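Local coordinates for protein putative zinc protease (Bordetella parapertussis, PDB 3IVL) that belongs to the M16 family, whose members are generally zinc metalloendopeptidases, and is represented here by its inactive peptidase domain, at residues Met27-Ala32 with Arg180-Glu185. Numbering follows the deposited sequence.
Sequences MYHLPA and RSNRTE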
loop_
_atom_site.group_PDB
_atom_site.type_symbol
_atom_site.label_atom_id
_atom_site.label_comp_id
_atom_site.label_asym_id
_atom_site.label_seq_id
_atom_site.Cartn_x
_atom_site.Cartn_y
_atom_site.Cartn_z
HETATM N N MSE A 27 0.081 12.115 11.035
HETATM C CA MSE A 27 -1.107 12.650 10.428
HETATM C C MSE A 27 -1.288 12.216 8.976
HETATM O O MSE A 27 -0.391 12.282 8.183
HETATM C CB MSE A 27 -1.063 14.156 10.457
HETATM C CG MSE A 27 -1.175 14.748 11.788
HETATM SE SE MSE A 27 0.440 15.369 12.453
HETATM C CE MSE A 27 -0.201 16.884 13.257
ATOM N N TYR A 28 -2.487 11.812 8.650
ATOM C CA TYR A 28 -2.818 11.414 7.327
ATOM C C TYR A 28 -3.980 12.218 6.808
ATOM O O TYR A 28 -4.915 12.418 7.496
ATOM C CB TYR A 28 -3.193 9.982 7.362
ATOM C CG TYR A 28 -2.131 9.107 7.898
ATOM C CD1 TYR A 28 -1.322 8.389 7.058
ATOM C CD2 TYR A 28 -1.932 8.983 9.240
ATOM C CE1 TYR A 28 -0.343 7.566 7.547
ATOM C CE2 TYR A 28 -0.973 8.166 9.734
ATOM C CZ TYR A 28 -0.174 7.455 8.880
ATOM O OH TYR A 28 0.781 6.664 9.366
ATOM N N HIS A 29 -3.907 12.678 5.580
ATOM C CA HIS A 29 -5.012 13.352 4.952
ATOM C C HIS A 29 -6.180 12.469 4.657
ATOM O O HIS A 29 -6.038 11.328 4.373
ATOM C CB HIS A 29 -4.588 14.091 3.724
ATOM C CG HIS A 29 -3.811 15.310 4.033
ATOM N ND1 HIS A 29 -2.559 15.259 4.579
ATOM C CD2 HIS A 29 -4.124 16.611 3.930
ATOM C CE1 HIS A 29 -2.127 16.477 4.791
ATOM N NE2 HIS A 29 -3.057 17.316 4.401
ATOM N N LEU A 30 -7.342 13.073 4.753
ATOM C CA LEU A 30 -8.610 12.389 4.671
ATOM C C LEU A 30 -9.384 12.841 3.460
ATOM O O LEU A 30 -9.190 13.915 2.978
ATOM C CB LEU A 30 -9.438 12.676 5.904
ATOM C CG LEU A 30 -8.934 12.206 7.255
ATOM C CD1 LEU A 30 -9.736 12.799 8.330
ATOM C CD2 LEU A 30 -8.969 10.749 7.358
ATOM N N PRO A 31 -10.296 12.000 3.028
ATOM C CA PRO A 31 -11.230 12.328 1.979
ATOM C C PRO A 31 -12.216 13.293 2.538
ATOM O O PRO A 31 -12.230 13.529 3.713
ATOM C CB PRO A 31 -11.921 11.009 1.697
ATOM C CG PRO A 31 -11.663 10.194 2.751
ATOM C CD PRO A 31 -10.536 10.662 3.544
ATOM N N ALA A 32 -13.047 13.836 1.685
ATOM C CA ALA A 32 -14.047 14.793 2.097
ATOM C C ALA A 32 -15.029 14.148 3.036
ATOM O O ALA A 32 -15.243 12.977 2.972
ATOM C CB ALA A 32 -14.747 15.292 0.926
ATOM N N ARG A 180 2.236 5.681 3.698
ATOM C CA ARG A 180 3.396 6.532 3.856
ATOM C C ARG A 180 3.368 7.636 2.854
ATOM O O ARG A 180 3.842 8.721 3.088
ATOM C CB ARG A 180 4.679 5.718 3.768
ATOM C CG ARG A 180 5.952 6.450 4.035
ATOM C CD ARG A 180 7.076 5.532 3.732
ATOM N NE ARG A 180 8.280 5.760 4.492
ATOM C CZ ARG A 180 9.178 6.667 4.195
ATOM N NH1 ARG A 180 9.016 7.475 3.187
ATOM N NH2 ARG A 180 10.217 6.789 4.949
ATOM N N SER A 181 2.737 7.361 1.738
ATOM C CA SER A 181 2.550 8.350 0.716
ATOM C C SER A 181 1.762 9.503 1.280
ATOM O O SER A 181 1.945 10.608 0.865
ATOM C CB SER A 181 1.828 7.771 -0.500
ATOM O OG SER A 181 1.692 6.372 -0.454
ATOM N N ASN A 182 0.857 9.202 2.194
ATOM C CA ASN A 182 -0.045 10.158 2.839
ATOM C C ASN A 182 0.418 10.617 4.242
ATOM O O ASN A 182 -0.239 11.376 4.898
ATOM C CB ASN A 182 -1.419 9.483 2.926
ATOM C CG ASN A 182 -2.589 10.444 3.085
ATOM O OD1 ASN A 182 -2.566 11.571 2.671
ATOM N ND2 ASN A 182 -3.612 9.956 3.693
ATOM N N ARG A 183 1.548 10.126 4.706
ATOM C CA ARG A 183 2.010 10.418 6.050
ATOM C C ARG A 183 2.720 11.740 6.283
ATOM O O ARG A 183 3.585 12.121 5.554
ATOM C CB ARG A 183 2.849 9.283 6.541
ATOM C CG ARG A 183 3.174 9.346 7.970
ATOM C CD ARG A 183 4.510 8.729 8.287
ATOM N NE ARG A 183 4.565 7.332 7.940
ATOM C CZ ARG A 183 5.679 6.651 7.803
ATOM N NH1 ARG A 183 6.831 7.235 7.998
ATOM N NH2 ARG A 183 5.634 5.396 7.482
ATOM N N THR A 184 2.330 12.440 7.330
ATOM C CA THR A 184 3.089 13.560 7.850
ATOM C C THR A 184 3.490 13.251 9.267
ATOM O O THR A 184 2.812 12.594 9.969
ATOM C CB THR A 184 2.357 14.868 7.816
ATOM O OG1 THR A 184 1.926 15.148 6.506
ATOM C CG2 THR A 184 3.251 15.943 8.229
ATOM N N GLU A 185 4.658 13.684 9.649
ATOM C CA GLU A 185 5.231 13.285 10.905
ATOM C C GLU A 185 5.451 14.475 11.784
ATOM O O GLU A 185 5.942 15.465 11.358
ATOM C CB GLU A 185 6.547 12.571 10.692
ATOM C CG GLU A 185 6.468 11.125 10.343
ATOM C CD GLU A 185 7.833 10.497 10.207
ATOM O OE1 GLU A 185 8.829 11.200 10.299
ATOM O OE2 GLU A 185 7.927 9.298 10.023
#
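With its CG swung anti to the backbone N (chi1 -159°), Asn182 extends its amide alongside the backbone of His29, while Tyr28, its CG anti to the carbonyl carbon, lays its ring beside the Arg183 chain. Asn182 illustrates how a side-chain amide can take over where the backbone pairing of two strands ends. Met27 and Thr184 form an antiparallel hydrogen-bonded pair, Met27 N to Thr184 O at 3.0 Å and Thr184 N to Met27 O at 2.9 Å. Two residues further along from this pair, Asn182 ND2 donates to His29 O (2.9 Å, 168° at the hydrogen), lying in the carbonyl plane on a lone pair, and Asn182 OD1 receives only a weak bond from His29 N. ND2 also donates to Tyr177 O, which helps to hold the amide in its rotation. Between these anchors Tyr28 CA approaches Asn182 O at 3.5 Å as a CA-H...O contact.

On the face of the sheet opposite to Met27 and Thr184, Tyr28 CE1 packs on Arg183 CB (3.8 Å), and the ring and guanidinium planes stand 77° apart. The polar ends converge on Glu106, which accepts a hydrogen bond from Tyr28 OH and forms a salt bridge with Arg183 NE. The contact thus joins strand 183-188, outermost in the sheet of this chain and entered from helix 167-177, to strand 23-29; strand 81-87 flanks the latter on its other side, and helix 94-105 packs against Tyr28 and Arg183.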